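Long form salivary protein D7L1 (Aedes aegypti, PDB 3DZT) binds and sequesters biogenic amines and eicosanoids such as leukotrienes from the vertebrate host, thereby modulating blood feeding by the female mosquito. Local coordinates at residues 75-80 against 125-130; 15-20 against 48-53. All coordinates share one frame; numbering follows the deposited sequence.

Contact 1: 75-80 against 125-130; sequences EQFKAY and KNLFHG. With EAH ((5S,7E,9E,11Z,14Z)-5-hydroxyicosa-7,9,11,14-tetraenoic acid), chain C.
Gln76 reaches from helix 71-79 to the end of helix 121-127, where its NE2 donates a hydrogen bond to Leu127 O at 3.0 Å. The N-H...O angle of 156° makes it fairly straight, and the acceptor lies close to the amide plane, while the donor is tilted modestly from the plane of the carbonyl. With CG anti to the backbone N (chi1 -171°) and a bend at chi2, the chain passes over the Phe128 ring, CG standing 4.0 Å from the ring centroid in a CH-pi contact. The amide lies nearly flat against that ring. On the opposite face of Phe128 sits C20 of the bound hydroxy fatty acid, so the ring separates the lipid tail from the glutamine. Beside this pair, Tyr80 receives the edge of His129 on its face in a T-shaped stack, His129 CE1 over the ring centre, with centroids 4.6 Å apart and planes at 87°. Leu127 contributes its CD2 branch, which lies 3.8 Å from Phe77 CA and also meets the ring obliquely at CD1.

These helices belong to the all-helical PBP/GOBP fold of the N-terminal half, whose pocket takes lipids. Just past the end of helix 121-127, Gly130, a leukotriene E4-binding residue, accepts a hydrogen bond through its O from the ligand hydroxyl O3 at 3.1 Å. Lys125 NZ reaches the same oxygen at 2.6 Å, from above the carbonyl plane, so two donors converge on it.

In the next shell, the N-terminal segment ties both sides together: Gln76 OE1 accepts a hydrogen bond from Phe4 N, and His129 NE2 is weakly bonded to Phe4 O. Met9 of helix 6-20 packs on both Phe128 and His129, while Leu138 of helix 132-142 touches Tyr80 and His129.

Contact 2: 15-20 against 48-53; sequences RCMEDN and QCFGKC. With EAH ((5S,7E,9E,11Z,14Z)-5-hydroxyicosa-7,9,11,14-tetraenoic acid), chain C.
Met17 and Phe50 lie side by side and point the same way, out of helices 6-20 and 45-58 toward the bound lipid. Met17 CG is 3.4 Å from Phe50 CE1, and its SD makes an oblique Met-aromatic contact, 5.3 Å from the ring centroid. Extended beyond CG, the methionine carries CE to within 3.7 Å of ligand C8. Phe50 has CG anti to its backbone N (chi1 165°), which carries the ring across to the other helix, where its CD1 edge meets the carbonyl carbon of Cys16 in plane; its far end, CZ, approaches ligand C10 at 3.9 Å. Trp34 stacks on the same ring.

On the side of the interface turned from the lipid, Cys16 and Cys53 both direct their CB atoms at the partner segment and close a disulfide, SG to SG 2.1 Å, with a chi3 of -75°. The segment axes approach to 8.9 Å and run roughly antiparallel, at 151°. Asn20 occupies the other end of the interface. Its ND2 turns back to Cys16 O at 2.9 Å, in the carbonyl plane and on a lone pair, which fixes the amide's rotation and leaves OD1 facing Cys49 CB. Cys49 is itself bonded through SG to Cys106 of helix 106-119.

The two bonds correspond to two of the three interlocked disulfides of classical odorant-binding proteins. With no hydrogen bond between the two segments, the covalent link and apolar contacts join them, and the lipid chain meets the methionine methyl and an aromatic edge.

Contact 2 closes before contact 1 opens along the chain, and their centres lie 20 Å apart, with nearest atoms about 10 Å apart and no direct touch. The bound fatty acid spans that gap: 15-20 and 48-53 meet the middle of its chain, while 125-130 meets both its hydroxyl region and, through a ring, its tail end. Helix 6-20 also connects the two sites, since it carries 15-20 and, nearer its start, packs on 125-130. Trp37 and Lys149 supply further hydrogen bonds to the ligand. The two contacts therefore form different walls of the N-terminal lipid pocket, which binds its ligands independently of the amine pocket in the C-terminal half.

Contact 1: 75-80 against 125-130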
ATOM      1  N   GLU A  75     -11.287 -11.329 -11.659  1.00 17.75           N
ATOM      2  CA  GLU A  75      -9.883 -11.616 -11.358  1.00 18.15           C
ATOM      3  C   GLU A  75      -9.688 -11.985  -9.896  1.00 17.20           C
ATOM      4  O   GLU A  75      -8.923 -12.901  -9.570  1.00 16.46           O
ATOM      5  CB  GLU A  75      -8.973 -10.439 -11.735  1.00 18.76           C
ATOM      6  CG  GLU A  75      -8.659 -10.368 -13.228  1.00 23.53           C
ATOM      7  CD  GLU A  75      -8.066 -11.670 -13.769  1.00 27.03           C
ATOM      8  OE1 GLU A  75      -6.887 -11.965 -13.461  1.00 30.08           O
ATOM      9  OE2 GLU A  75      -8.786 -12.394 -14.493  1.00 30.39           O
ATOM     10  N   GLN A  76     -10.395 -11.274  -9.017  1.00 16.26           N
ATOM     11  CA  GLN A  76     -10.281 -11.508  -7.585  1.00 15.65           C
ATOM     12  C   GLN A  76     -10.821 -12.893  -7.216  1.00 15.60           C
ATOM     13  O   GLN A  76     -10.201 -13.616  -6.429  1.00 16.41           O
ATOM     14  CB  GLN A  76     -10.982 -10.395  -6.792  1.00 15.25           C
ATOM     15  CG  GLN A  76     -10.726 -10.447  -5.294  1.00 14.53           C
ATOM     16  CD  GLN A  76      -9.307  -9.988  -4.903  1.00 13.40           C
ATOM     17  OE1 GLN A  76      -8.535  -9.521  -5.741  1.00 14.96           O
ATOM     18  NE2 GLN A  76      -8.982 -10.109  -3.618  1.00 12.93           N
ATOM     19  N   PHE A  77     -11.968 -13.256  -7.785  1.00 15.29           N
ATOM     20  CA  PHE A  77     -12.588 -14.553  -7.504  1.00 15.55           C
ATOM     21  C   PHE A  77     -11.731 -15.702  -8.043  1.00 15.58           C
ATOM     22  O   PHE A  77     -11.637 -16.760  -7.420  1.00 16.53           O
ATOM     23  CB  PHE A  77     -13.974 -14.630  -8.142  1.00 14.93           C
ATOM     24  CG  PHE A  77     -14.766 -15.841  -7.741  1.00 14.98           C
ATOM     25  CD1 PHE A  77     -14.751 -16.316  -6.424  1.00 15.03           C
ATOM     26  CD2 PHE A  77     -15.588 -16.475  -8.671  1.00 16.34           C
ATOM     27  CE1 PHE A  77     -15.516 -17.441  -6.059  1.00 15.07           C
ATOM     28  CE2 PHE A  77     -16.351 -17.593  -8.317  1.00 17.36           C
ATOM     29  CZ  PHE A  77     -16.317 -18.081  -7.018  1.00 16.86           C
ATOM     30  N   LYS A  78     -11.141 -15.502  -9.212  1.00 16.19           N
ATOM     31  CA  LYS A  78     -10.235 -16.512  -9.795  1.00 17.37           C
ATOM     32  C   LYS A  78      -9.056 -16.799  -8.844  1.00 17.23           C
ATOM     33  O   LYS A  78      -8.655 -17.956  -8.634  1.00 17.61           O
ATOM     34  CB  LYS A  78      -9.724 -16.009 -11.142  1.00 17.59           C
ATOM     35  CG  LYS A  78      -8.639 -16.873 -11.743  1.00 22.55           C
ATOM     36  CD  LYS A  78      -8.507 -16.650 -13.237  1.00 26.93           C
ATOM     37  CE  LYS A  78      -7.354 -17.472 -13.789  1.00 29.17           C
ATOM     38  NZ  LYS A  78      -7.511 -17.691 -15.258  1.00 32.69           N
ATOM     39  N   ALA A  79      -8.515 -15.740  -8.272  1.00 16.96           N
ATOM     40  CA  ALA A  79      -7.392 -15.848  -7.330  1.00 17.24           C
ATOM     41  C   ALA A  79      -7.812 -16.457  -5.981  1.00 17.38           C
ATOM     42  O   ALA A  79      -7.003 -17.146  -5.341  1.00 17.78           O
ATOM     43  CB  ALA A  79      -6.764 -14.483  -7.110  1.00 16.70           C
ATOM     44  N   TYR A  80      -9.048 -16.184  -5.539  1.00 16.20           N
ATOM     45  CA  TYR A  80      -9.528 -16.639  -4.219  1.00 16.23           C
ATOM     46  C   TYR A  80     -10.887 -17.342  -4.245  1.00 16.25           C
ATOM     47  O   TYR A  80     -11.882 -16.813  -3.724  1.00 15.84           O
ATOM     48  CB  TYR A  80      -9.559 -15.467  -3.211  1.00 15.76           C
ATOM     49  CG  TYR A  80      -8.202 -14.826  -3.043  1.00 15.19           C
ATOM     50  CD1 TYR A  80      -7.228 -15.411  -2.226  1.00 13.38           C
ATOM     51  CD2 TYR A  80      -7.872 -13.666  -3.740  1.00 14.43           C
ATOM     52  CE1 TYR A  80      -5.970 -14.827  -2.084  1.00 15.06           C
ATOM     53  CE2 TYR A  80      -6.612 -13.068  -3.606  1.00 15.18           C
ATOM     54  CZ  TYR A  80      -5.680 -13.664  -2.770  1.00 15.56           C
ATOM     55  OH  TYR A  80      -4.445 -13.117  -2.667  1.00 16.99           O
ATOM     56  N   LYS A 125     -17.200  -7.592   0.476  1.00 14.72           N
ATOM     57  CA  LYS A 125     -16.397  -7.685   1.705  1.00 14.74           C
ATOM     58  C   LYS A 125     -15.583  -8.977   1.765  1.00 15.12           C
ATOM     59  O   LYS A 125     -14.378  -8.932   2.046  1.00 15.21           O
ATOM     60  CB  LYS A 125     -17.315  -7.597   2.921  1.00 15.18           C
ATOM     61  CG  LYS A 125     -16.622  -7.433   4.265  1.00 15.76           C
ATOM     62  CD  LYS A 125     -17.723  -7.164   5.307  1.00 19.80           C
ATOM     63  CE  LYS A 125     -17.216  -6.401   6.491  1.00 26.84           C
ATOM     64  NZ  LYS A 125     -16.096  -7.112   7.143  1.00 30.92           N
ATOM     65  N   ASN A 126     -16.233 -10.117   1.502  1.00 14.06           N
ATOM     66  CA  ASN A 126     -15.553 -11.418   1.549  1.00 14.18           C
ATOM     67  C   ASN A 126     -14.454 -11.537   0.508  1.00 14.03           C
ATOM     68  O   ASN A 126     -13.347 -11.975   0.817  1.00 14.14           O
ATOM     69  CB  ASN A 126     -16.573 -12.549   1.394  1.00 14.49           C
ATOM     70  CG  ASN A 126     -17.454 -12.706   2.639  1.00 15.76           C
ATOM     71  OD1 ASN A 126     -17.294 -11.982   3.602  1.00 18.21           O
ATOM     72  ND2 ASN A 126     -18.381 -13.643   2.607  1.00 17.60           N
ATOM     73  N   LEU A 127     -14.773 -11.118  -0.717  1.00 13.16           N
ATOM     74  CA  LEU A 127     -13.873 -11.272  -1.858  1.00 14.25           C
ATOM     75  C   LEU A 127     -12.627 -10.428  -1.718  1.00 13.39           C
ATOM     76  O   LEU A 127     -11.551 -10.839  -2.147  1.00 14.02           O
ATOM     77  CB  LEU A 127     -14.565 -10.831  -3.136  1.00 14.57           C
ATOM     78  CG  LEU A 127     -15.071 -11.832  -4.149  1.00 19.49           C
ATOM     79  CD1 LEU A 127     -15.307 -11.093  -5.455  1.00 19.30           C
ATOM     80  CD2 LEU A 127     -14.061 -12.998  -4.358  1.00 19.22           C
ATOM     81  N   PHE A 128     -12.799  -9.245  -1.143  1.00 13.33           N
ATOM     82  CA  PHE A 128     -11.735  -8.236  -1.105  1.00 13.62           C
ATOM     83  C   PHE A 128     -11.062  -8.101   0.266  1.00 13.42           C
ATOM     84  O   PHE A 128     -10.535  -7.031   0.613  1.00 13.42           O
ATOM     85  CB  PHE A 128     -12.228  -6.887  -1.673  1.00 13.18           C
ATOM     86  CG  PHE A 128     -12.376  -6.904  -3.190  1.00 15.06           C
ATOM     87  CD1 PHE A 128     -11.241  -6.781  -4.006  1.00 13.52           C
ATOM     88  CD2 PHE A 128     -13.613  -7.093  -3.793  1.00 16.05           C
ATOM     89  CE1 PHE A 128     -11.336  -6.829  -5.399  1.00 14.23           C
ATOM     90  CE2 PHE A 128     -13.728  -7.142  -5.208  1.00 15.34           C
ATOM     91  CZ  PHE A 128     -12.579  -7.036  -6.003  1.00 15.76           C
ATOM     92  N   HIS A 129     -11.040  -9.211   1.010  1.00 13.80           N
ATOM     93  CA  HIS A 129     -10.246  -9.317   2.245  1.00 15.43           C
ATOM     94  C   HIS A 129     -10.729  -8.344   3.306  1.00 16.66           C
ATOM     95  O   HIS A 129      -9.939  -7.756   4.043  1.00 16.81           O
ATOM     96  CB  HIS A 129      -8.747  -9.155   1.944  1.00 15.38           C
ATOM     97  CG  HIS A 129      -8.254 -10.111   0.903  1.00 14.62           C
ATOM     98  ND1 HIS A 129      -8.435 -11.476   0.998  1.00 15.02           N
ATOM     99  CD2 HIS A 129      -7.571  -9.902  -0.248  1.00 13.90           C
ATOM    100  CE1 HIS A 129      -7.899 -12.066  -0.054  1.00 15.13           C
ATOM    101  NE2 HIS A 129      -7.347 -11.134  -0.817  1.00 13.97           N
ATOM    102  N   GLY A 130     -12.048  -8.201   3.374  1.00 17.25           N
ATOM    103  CA  GLY A 130     -12.673  -7.340   4.359  1.00 17.91           C
ATOM    104  C   GLY A 130     -13.240  -8.131   5.528  1.00 19.48           C
ATOM    105  O   GLY A 130     -13.584  -7.543   6.563  1.00 20.27           O
TER
HETATM  106  O1  EAH C 305      -7.404  -8.377   8.136  1.00 35.94           O
HETATM  107  C1  EAH C 305      -8.350  -7.686   8.362  1.00 37.69           C
HETATM  108  O2  EAH C 305      -8.471  -7.179   9.450  1.00 40.60           O
HETATM  109  C2  EAH C 305      -9.437  -7.465   7.356  1.00 38.15           C
HETATM  110  C3  EAH C 305     -10.155  -6.233   7.809  1.00 39.19           C
HETATM  111  C4  EAH C 305     -10.015  -5.067   6.851  1.00 39.28           C
HETATM  112  C5  EAH C 305     -11.243  -4.170   6.940  1.00 39.23           C
HETATM  113  O3  EAH C 305     -12.326  -4.712   6.413  1.00 38.94           O
HETATM  114  C6  EAH C 305     -10.938  -2.767   6.453  1.00 37.23           C
HETATM  115  C7  EAH C 305     -12.146  -1.878   6.312  1.00 34.50           C
HETATM  116  C8  EAH C 305     -12.272  -1.285   4.962  1.00 33.45           C
HETATM  117  C9  EAH C 305     -13.573  -0.731   4.721  1.00 32.54           C
HETATM  118  C10 EAH C 305     -13.854  -0.533   3.450  1.00 30.51           C
HETATM  119  C11 EAH C 305     -15.186  -0.003   3.399  1.00 30.19           C
HETATM  120  C12 EAH C 305     -15.874   0.148   2.304  1.00 29.52           C
HETATM  121  C13 EAH C 305     -15.265  -0.133   0.988  1.00 29.39           C
HETATM  122  C14 EAH C 305     -15.253   1.111   0.160  1.00 29.26           C
HETATM  123  C15 EAH C 305     -15.752   1.322  -1.029  1.00 29.27           C
HETATM  124  C16 EAH C 305     -16.472   0.318  -1.855  1.00 29.18           C
HETATM  125  C17 EAH C 305     -15.534  -0.492  -2.698  1.00 27.92           C
HETATM  126  C18 EAH C 305     -15.298  -1.752  -1.938  1.00 28.83           C
HETATM  127  C19 EAH C 305     -14.997  -2.996  -2.721  1.00 30.11           C
HETATM  128  C20 EAH C 305     -13.627  -3.043  -3.285  1.00 28.38           C

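Contact 2: 15-20 against 48-53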
ATOM      1  N   ARG A  15      -4.766   3.600   3.318  1.00 13.36           N
ATOM      2  CA  ARG A  15      -4.342   4.810   2.591  1.00 13.97           C
ATOM      3  C   ARG A  15      -5.574   5.681   2.280  1.00 13.79           C
ATOM      4  O   ARG A  15      -5.555   6.889   2.510  1.00 14.35           O
ATOM      5  CB  ARG A  15      -3.610   4.435   1.305  1.00 12.99           C
ATOM      6  CG  ARG A  15      -3.246   5.617   0.364  1.00 14.78           C
ATOM      7  CD  ARG A  15      -2.401   6.708   1.061  1.00 13.01           C
ATOM      8  NE  ARG A  15      -1.139   6.152   1.577  1.00 17.43           N
ATOM      9  CZ  ARG A  15      -0.031   6.004   0.836  1.00 16.56           C
ATOM     10  NH1 ARG A  15      -0.014   6.393  -0.442  1.00 16.72           N
ATOM     11  NH2 ARG A  15       1.068   5.490   1.375  1.00 16.26           N
ATOM     12  N   CYS A  16      -6.623   5.059   1.746  1.00 14.10           N
ATOM     13  CA  CYS A  16      -7.828   5.800   1.397  1.00 13.96           C
ATOM     14  C   CYS A  16      -8.471   6.427   2.634  1.00 13.56           C
ATOM     15  O   CYS A  16      -8.978   7.548   2.569  1.00 14.03           O
ATOM     16  CB  CYS A  16      -8.816   4.895   0.643  1.00 13.90           C
ATOM     17  SG  CYS A  16      -8.193   4.540  -1.035  1.00 15.51           S
ATOM     18  N   MET A  17      -8.470   5.712   3.751  1.00 14.57           N
ATOM     19  CA  MET A  17      -8.972   6.328   4.994  1.00 16.81           C
ATOM     20  C   MET A  17      -8.081   7.471   5.445  1.00 16.23           C
ATOM     21  O   MET A  17      -8.579   8.568   5.765  1.00 15.37           O
ATOM     22  CB  MET A  17      -9.149   5.296   6.113  1.00 16.94           C
ATOM     23  CG  MET A  17     -10.282   4.323   5.849  1.00 17.74           C
ATOM     24  SD  MET A  17     -10.528   3.230   7.278  1.00 23.84           S
ATOM     25  CE  MET A  17     -11.536   1.979   6.479  1.00 23.00           C
ATOM     26  N   GLU A  18      -6.763   7.241   5.458  1.00 16.55           N
ATOM     27  CA  GLU A  18      -5.813   8.275   5.879  1.00 16.97           C
ATOM     28  C   GLU A  18      -5.998   9.568   5.071  1.00 16.36           C
ATOM     29  O   GLU A  18      -5.959  10.694   5.635  1.00 15.35           O
ATOM     30  CB  GLU A  18      -4.366   7.761   5.760  1.00 17.27           C
ATOM     31  CG  GLU A  18      -3.318   8.717   6.268  1.00 19.89           C
ATOM     32  CD  GLU A  18      -1.912   8.098   6.273  1.00 20.82           C
ATOM     33  OE1 GLU A  18      -1.744   6.988   6.790  1.00 21.71           O
ATOM     34  OE2 GLU A  18      -0.967   8.750   5.790  1.00 29.05           O
ATOM     35  N   ASP A  19      -6.214   9.410   3.761  1.00 15.21           N
ATOM     36  CA  ASP A  19      -6.326  10.549   2.851  1.00 15.54           C
ATOM     37  C   ASP A  19      -7.693  11.253   2.883  1.00 15.39           C
ATOM     38  O   ASP A  19      -7.832  12.376   2.395  1.00 16.19           O
ATOM     39  CB  ASP A  19      -6.012  10.102   1.413  1.00 15.42           C
ATOM     40  CG  ASP A  19      -4.507   9.932   1.157  1.00 17.49           C
ATOM     41  OD1 ASP A  19      -3.699  10.342   2.008  1.00 20.80           O
ATOM     42  OD2 ASP A  19      -4.146   9.418   0.074  1.00 19.85           O
ATOM     43  N   ASN A  20      -8.696  10.604   3.470  1.00 15.33           N
ATOM     44  CA  ASN A  20     -10.062  11.115   3.370  1.00 15.63           C
ATOM     45  C   ASN A  20     -10.837  11.365   4.663  1.00 16.34           C
ATOM     46  O   ASN A  20     -11.825  12.100   4.650  1.00 16.88           O
ATOM     47  CB  ASN A  20     -10.865  10.231   2.407  1.00 14.71           C
ATOM     48  CG  ASN A  20     -10.394  10.395   0.996  1.00 16.38           C
ATOM     49  OD1 ASN A  20     -10.609  11.448   0.395  1.00 17.97           O
ATOM     50  ND2 ASN A  20      -9.685   9.402   0.476  1.00 16.27           N
ATOM     51  N   GLN A  48     -17.675  10.185   0.437  1.00 13.62           N
ATOM     52  CA  GLN A  48     -17.771  10.068  -1.014  1.00 13.52           C
ATOM     53  C   GLN A  48     -16.395   9.890  -1.641  1.00 14.34           C
ATOM     54  O   GLN A  48     -16.199   9.002  -2.487  1.00 14.15           O
ATOM     55  CB  GLN A  48     -18.493  11.288  -1.585  1.00 13.56           C
ATOM     56  CG  GLN A  48     -19.959  11.383  -1.158  1.00 14.64           C
ATOM     57  CD  GLN A  48     -20.569  12.712  -1.559  1.00 15.74           C
ATOM     58  OE1 GLN A  48     -19.877  13.604  -2.055  1.00 15.35           O
ATOM     59  NE2 GLN A  48     -21.862  12.861  -1.326  1.00 18.64           N
ATOM     60  N   CYS A  49     -15.431  10.694  -1.184  1.00 13.58           N
ATOM     61  CA  CYS A  49     -14.061  10.615  -1.699  1.00 15.12           C
ATOM     62  C   CYS A  49     -13.327   9.378  -1.211  1.00 14.11           C
ATOM     63  O   CYS A  49     -12.554   8.801  -1.965  1.00 14.60           O
ATOM     64  CB  CYS A  49     -13.277  11.880  -1.383  1.00 15.53           C
ATOM     65  SG  CYS A  49     -13.818  13.281  -2.346  1.00 20.17           S
ATOM     66  N   PHE A  50     -13.587   8.961   0.028  1.00 13.57           N
ATOM     67  CA  PHE A  50     -13.059   7.671   0.521  1.00 13.55           C
ATOM     68  C   PHE A  50     -13.522   6.522  -0.406  1.00 13.63           C
ATOM     69  O   PHE A  50     -12.709   5.699  -0.861  1.00 13.72           O
ATOM     70  CB  PHE A  50     -13.507   7.407   1.969  1.00 13.86           C
ATOM     71  CG  PHE A  50     -13.309   5.983   2.413  1.00 14.34           C
ATOM     72  CD1 PHE A  50     -12.026   5.445   2.499  1.00 14.57           C
ATOM     73  CD2 PHE A  50     -14.411   5.171   2.725  1.00 16.29           C
ATOM     74  CE1 PHE A  50     -11.812   4.096   2.874  1.00 16.06           C
ATOM     75  CE2 PHE A  50     -14.223   3.821   3.133  1.00 17.60           C
ATOM     76  CZ  PHE A  50     -12.900   3.284   3.207  1.00 16.47           C
ATOM     77  N   GLY A  51     -14.830   6.451  -0.656  1.00 13.21           N
ATOM     78  CA  GLY A  51     -15.390   5.410  -1.540  1.00 13.23           C
ATOM     79  C   GLY A  51     -14.731   5.451  -2.928  1.00 13.00           C
ATOM     80  O   GLY A  51     -14.266   4.426  -3.426  1.00 11.93           O
ATOM     81  N   LYS A  52     -14.698   6.628  -3.558  1.00 13.52           N
ATOM     82  CA  LYS A  52     -14.045   6.743  -4.886  1.00 14.49           C
ATOM     83  C   LYS A  52     -12.583   6.271  -4.846  1.00 14.86           C
ATOM     84  O   LYS A  52     -12.136   5.543  -5.735  1.00 14.95           O
ATOM     85  CB  LYS A  52     -14.135   8.175  -5.442  1.00 15.12           C
ATOM     86  CG  LYS A  52     -13.404   8.325  -6.783  1.00 17.82           C
ATOM     87  CD  LYS A  52     -13.126   9.775  -7.156  1.00 22.35           C
ATOM     88  CE  LYS A  52     -12.167   9.806  -8.351  1.00 23.47           C
ATOM     89  NZ  LYS A  52     -11.597  11.136  -8.576  1.00 27.67           N
ATOM     90  N   CYS A  53     -11.843   6.686  -3.814  1.00 15.25           N
ATOM     91  CA  CYS A  53     -10.438   6.271  -3.625  1.00 15.55           C
ATOM     92  C   CYS A  53     -10.268   4.752  -3.696  1.00 14.00           C
ATOM     93  O   CYS A  53      -9.413   4.238  -4.430  1.00 12.76           O
ATOM     94  CB  CYS A  53      -9.922   6.774  -2.285  1.00 15.69           C
ATOM     95  SG  CYS A  53      -8.191   6.401  -1.913  1.00 20.78           S
TER
HETATM   96  O1  EAH C 305      -7.404  -8.377   8.136  1.00 35.94           O
HETATM   97  C1  EAH C 305      -8.350  -7.686   8.362  1.00 37.69           C
HETATM   98  O2  EAH C 305      -8.471  -7.179   9.450  1.00 40.60           O
HETATM   99  C2  EAH C 305      -9.437  -7.465   7.356  1.00 38.15           C
HETATM  100  C3  EAH C 305     -10.155  -6.233   7.809  1.00 39.19           C
HETATM  101  C4  EAH C 305     -10.015  -5.067   6.851  1.00 39.28           C
HETATM  102  C5  EAH C 305     -11.243  -4.170   6.940  1.00 39.23           C
HETATM  103  O3  EAH C 305     -12.326  -4.712   6.413  1.00 38.94           O
HETATM  104  C6  EAH C 305     -10.938  -2.767   6.453  1.00 37.23           C
HETATM  105  C7  EAH C 305     -12.146  -1.878   6.312  1.00 34.50           C
HETATM  106  C8  EAH C 305     -12.272  -1.285   4.962  1.00 33.45           C
HETATM  107  C9  EAH C 305     -13.573  -0.731   4.721  1.00 32.54           C
HETATM  108  C10 EAH C 305     -13.854  -0.533   3.450  1.00 30.51           C
HETATM  109  C11 EAH C 305     -15.186  -0.003   3.399  1.00 30.19           C
HETATM  110  C12 EAH C 305     -15.874   0.148   2.304  1.00 29.52           C
HETATM  111  C13 EAH C 305     -15.265  -0.133   0.988  1.00 29.39           C
HETATM  112  C14 EAH C 305     -15.253   1.111   0.160  1.00 29.26           C
HETATM  113  C15 EAH C 305     -15.752   1.322  -1.029  1.00 29.27           C
HETATM  114  C16 EAH C 305     -16.472   0.318  -1.855  1.00 29.18           C
HETATM  115  C17 EAH C 305     -15.534  -0.492  -2.698  1.00 27.92           C
HETATM  116  C18 EAH C 305     -15.298  -1.752  -1.938  1.00 28.83           C
HETATM  117  C19 EAH C 305     -14.997  -2.996  -2.721  1.00 30.11           C
HETATM  118  C20 EAH C 305     -13.627  -3.043  -3.285  1.00 28.38           C